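Galactose-binding like protein (Bacteroides thetaiotaomicron, PDB 7M1A) is a SusE-like protein whose calcium-binding C-terminal part, a galactose-binding-like beta-sandwich domain, probably recognises carbohydrate. Local coordinates at residues A[3-8]-A[170-175]. Numbering follows the deposited sequence.
With CA (calcium ion), chain F.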
loop_
_atom_site.group_PDB
_atom_site.type_symbol
_atom_site.label_atom_id
_atom_site.label_comp_id
_atom_site.label_asym_id
_atom_site.label_seq_id
_atom_site.Cartn_x
_atom_site.Cartn_y
_atom_site.Cartn_z
ATOM N N LEU A 3 -8.371 -15.358 -10.384
ATOM C CA LEU A 3 -8.981 -14.146 -9.827
ATOM C C LEU A 3 -8.346 -12.911 -10.457
ATOM O O LEU A 3 -7.150 -12.912 -10.794
ATOM C CB LEU A 3 -8.779 -14.114 -8.312
ATOM C CG LEU A 3 -9.440 -15.235 -7.481
ATOM C CD1 LEU A 3 -9.418 -14.875 -5.984
ATOM C CD2 LEU A 3 -10.878 -15.567 -7.928
ATOM N N ASP A 4 -9.148 -11.882 -10.695
ATOM C CA ASP A 4 -8.758 -10.680 -11.412
ATOM C C ASP A 4 -7.836 -9.827 -10.533
ATOM O O ASP A 4 -8.260 -9.185 -9.558
ATOM C CB ASP A 4 -10.029 -9.899 -11.781
ATOM C CG ASP A 4 -9.708 -8.669 -12.643
ATOM O OD1 ASP A 4 -8.539 -8.337 -12.809
ATOM O OD2 ASP A 4 -10.734 -8.017 -13.084
ATOM N N LYS A 5 -6.545 -9.877 -10.886
ATOM C CA LYS A 5 -5.509 -9.172 -10.108
ATOM C C LYS A 5 -5.639 -7.649 -10.164
ATOM O O LYS A 5 -5.129 -6.987 -9.255
ATOM C CB LYS A 5 -4.092 -9.569 -10.553
ATOM C CG LYS A 5 -3.787 -11.025 -10.243
ATOM C CD LYS A 5 -2.471 -11.470 -10.842
ATOM C CE LYS A 5 -2.085 -12.858 -10.349
ATOM N NZ LYS A 5 -0.830 -13.328 -10.979
ATOM N N THR A 6 -6.412 -7.140 -11.162
ATOM C CA THR A 6 -6.610 -5.697 -11.205
ATOM C C THR A 6 -7.377 -5.168 -10.003
ATOM O O THR A 6 -7.295 -3.965 -9.702
ATOM C CB THR A 6 -7.206 -5.196 -12.540
ATOM O OG1 THR A 6 -8.583 -5.617 -12.546
ATOM C CG2 THR A 6 -6.424 -5.630 -13.772
ATOM N N LYS A 7 -8.108 -6.077 -9.318
ATOM C CA LYS A 7 -8.921 -5.744 -8.176
ATOM C C LYS A 7 -8.164 -5.902 -6.849
ATOM O O LYS A 7 -8.644 -5.528 -5.769
ATOM C CB LYS A 7 -10.172 -6.593 -8.139
ATOM C CG LYS A 7 -11.035 -6.382 -9.374
ATOM C CD LYS A 7 -12.346 -7.090 -9.272
ATOM C CE LYS A 7 -13.222 -6.889 -10.520
ATOM N NZ LYS A 7 -13.352 -5.446 -10.930
ATOM N N PHE A 8 -6.978 -6.539 -6.878
ATOM C CA PHE A 8 -6.277 -6.795 -5.580
ATOM C C PHE A 8 -5.809 -5.449 -5.000
ATOM O O PHE A 8 -5.467 -4.509 -5.749
ATOM C CB PHE A 8 -5.029 -7.690 -5.804
ATOM C CG PHE A 8 -5.259 -9.142 -6.116
ATOM C CD1 PHE A 8 -6.504 -9.640 -6.521
ATOM C CD2 PHE A 8 -4.163 -10.036 -5.992
ATOM C CE1 PHE A 8 -6.669 -10.993 -6.808
ATOM C CE2 PHE A 8 -4.305 -11.390 -6.293
ATOM C CZ PHE A 8 -5.537 -11.858 -6.739
ATOM N N PHE A 170 9.767 -12.234 -3.066
ATOM C CA PHE A 170 9.289 -13.062 -4.162
ATOM C C PHE A 170 8.721 -12.150 -5.254
ATOM O O PHE A 170 8.577 -10.920 -5.002
ATOM C CB PHE A 170 8.292 -14.159 -3.764
ATOM C CG PHE A 170 6.971 -13.655 -3.286
ATOM C CD1 PHE A 170 6.845 -13.148 -1.969
ATOM C CD2 PHE A 170 5.847 -13.703 -4.082
ATOM C CE1 PHE A 170 5.606 -12.717 -1.479
ATOM C CE2 PHE A 170 4.598 -13.254 -3.586
ATOM C CZ PHE A 170 4.515 -12.744 -2.303
ATOM N N THR A 171 8.414 -12.713 -6.456
ATOM C CA THR A 171 8.050 -11.886 -7.596
ATOM C C THR A 171 6.545 -11.900 -7.915
ATOM O O THR A 171 6.072 -10.869 -8.498
ATOM C CB THR A 171 8.860 -12.225 -8.856
ATOM O OG1 THR A 171 8.474 -11.341 -9.915
ATOM C CG2 THR A 171 8.638 -13.645 -9.369
ATOM N N GLU A 172 5.787 -12.985 -7.683
ATOM C CA GLU A 172 4.401 -13.032 -8.147
ATOM C C GLU A 172 3.672 -14.108 -7.358
ATOM O O GLU A 172 4.284 -15.139 -7.002
ATOM C CB GLU A 172 4.308 -13.376 -9.658
ATOM C CG GLU A 172 2.930 -13.198 -10.292
ATOM C CD GLU A 172 2.419 -11.754 -10.358
ATOM O OE1 GLU A 172 3.194 -10.809 -10.118
ATOM O OE2 GLU A 172 1.261 -11.583 -10.747
ATOM N N LEU A 173 2.368 -13.897 -7.138
ATOM C CA LEU A 173 1.498 -14.971 -6.681
ATOM C C LEU A 173 0.262 -14.969 -7.555
ATOM O O LEU A 173 -0.006 -13.975 -8.256
ATOM C CB LEU A 173 1.214 -14.888 -5.166
ATOM C CG LEU A 173 0.827 -13.531 -4.591
ATOM C CD1 LEU A 173 -0.551 -13.144 -5.105
ATOM C CD2 LEU A 173 0.867 -13.624 -3.067
ATOM N N THR A 174 -0.493 -16.087 -7.540
ATOM C CA THR A 174 -1.730 -16.158 -8.297
ATOM C C THR A 174 -2.727 -16.948 -7.453
ATOM O O THR A 174 -2.363 -17.966 -6.853
ATOM C CB THR A 174 -1.519 -16.872 -9.644
ATOM O OG1 THR A 174 -0.516 -16.105 -10.353
ATOM C CG2 THR A 174 -2.771 -16.908 -10.496
ATOM N N PHE A 175 -3.995 -16.501 -7.470
ATOM C CA PHE A 175 -5.094 -17.273 -6.903
ATOM C C PHE A 175 -6.073 -17.653 -8.027
ATOM O O PHE A 175 -6.313 -16.886 -8.961
ATOM C CB PHE A 175 -5.932 -16.514 -5.877
ATOM C CG PHE A 175 -5.193 -16.253 -4.597
ATOM C CD1 PHE A 175 -4.252 -15.207 -4.442
ATOM C CD2 PHE A 175 -5.369 -17.119 -3.543
ATOM C CE1 PHE A 175 -3.554 -15.049 -3.245
ATOM C CE2 PHE A 175 -4.658 -16.946 -2.349
ATOM C CZ PHE A 175 -3.746 -15.904 -2.169
HETATM CA CA CA F . 5.240 -9.766 -10.336
HETATM O O HOH W 1 -5.127 -14.375 -9.251
HETATM O O HOH W 2 7.148 -8.681 -11.174
#
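Three oxygens of strand 172-175 grip the ammonium of Lys5. NZ makes a salt bridge to Glu172 OE2 at 2.7 Å, tip to tip, on the anti lone pair of that oxygen, and donates hydrogen bonds to Leu173 O and Thr174 OG1, each 2.9 Å from NZ. Lysine suits the place because its chain, extended beyond CG, reaches from the 3-10 turn 5-7 to the strand and ends in a group with three protons to give. Glutamate offers two oxygens to share: OE1 binds the calcium ion at 2.3 Å, beside Thr171 O, Tyr28 O, Asn31 OD1 and Arg33 O, while OE2 also accepts from Gly32 N. With CG anti to the backbone N (chi1 -169°) and the chain bent at chi2, CD comes to lie between metal and ammonium. An alanine here in place of Lys5 would probably leave Leu173 O and Thr174 OG1 without this donor and the Glu172 carboxylate less firmly oriented. Farther along, Leu3 N donates to Phe175 O (2.9 Å), and a water bridges Leu3 O to Phe175 N. Buried apolar residues suit the rest: Leu3 CD1 lies 3.9 Å from Phe175 CB, and Leu173 CD1 meets the edge of the Phe8 ring. The N-terminal loop is thus tied to the sandwich partly through a second-shell cation, which probably helps to balance the calcium ligand's negative charge and fix the rotation of the Glu172 carboxylate.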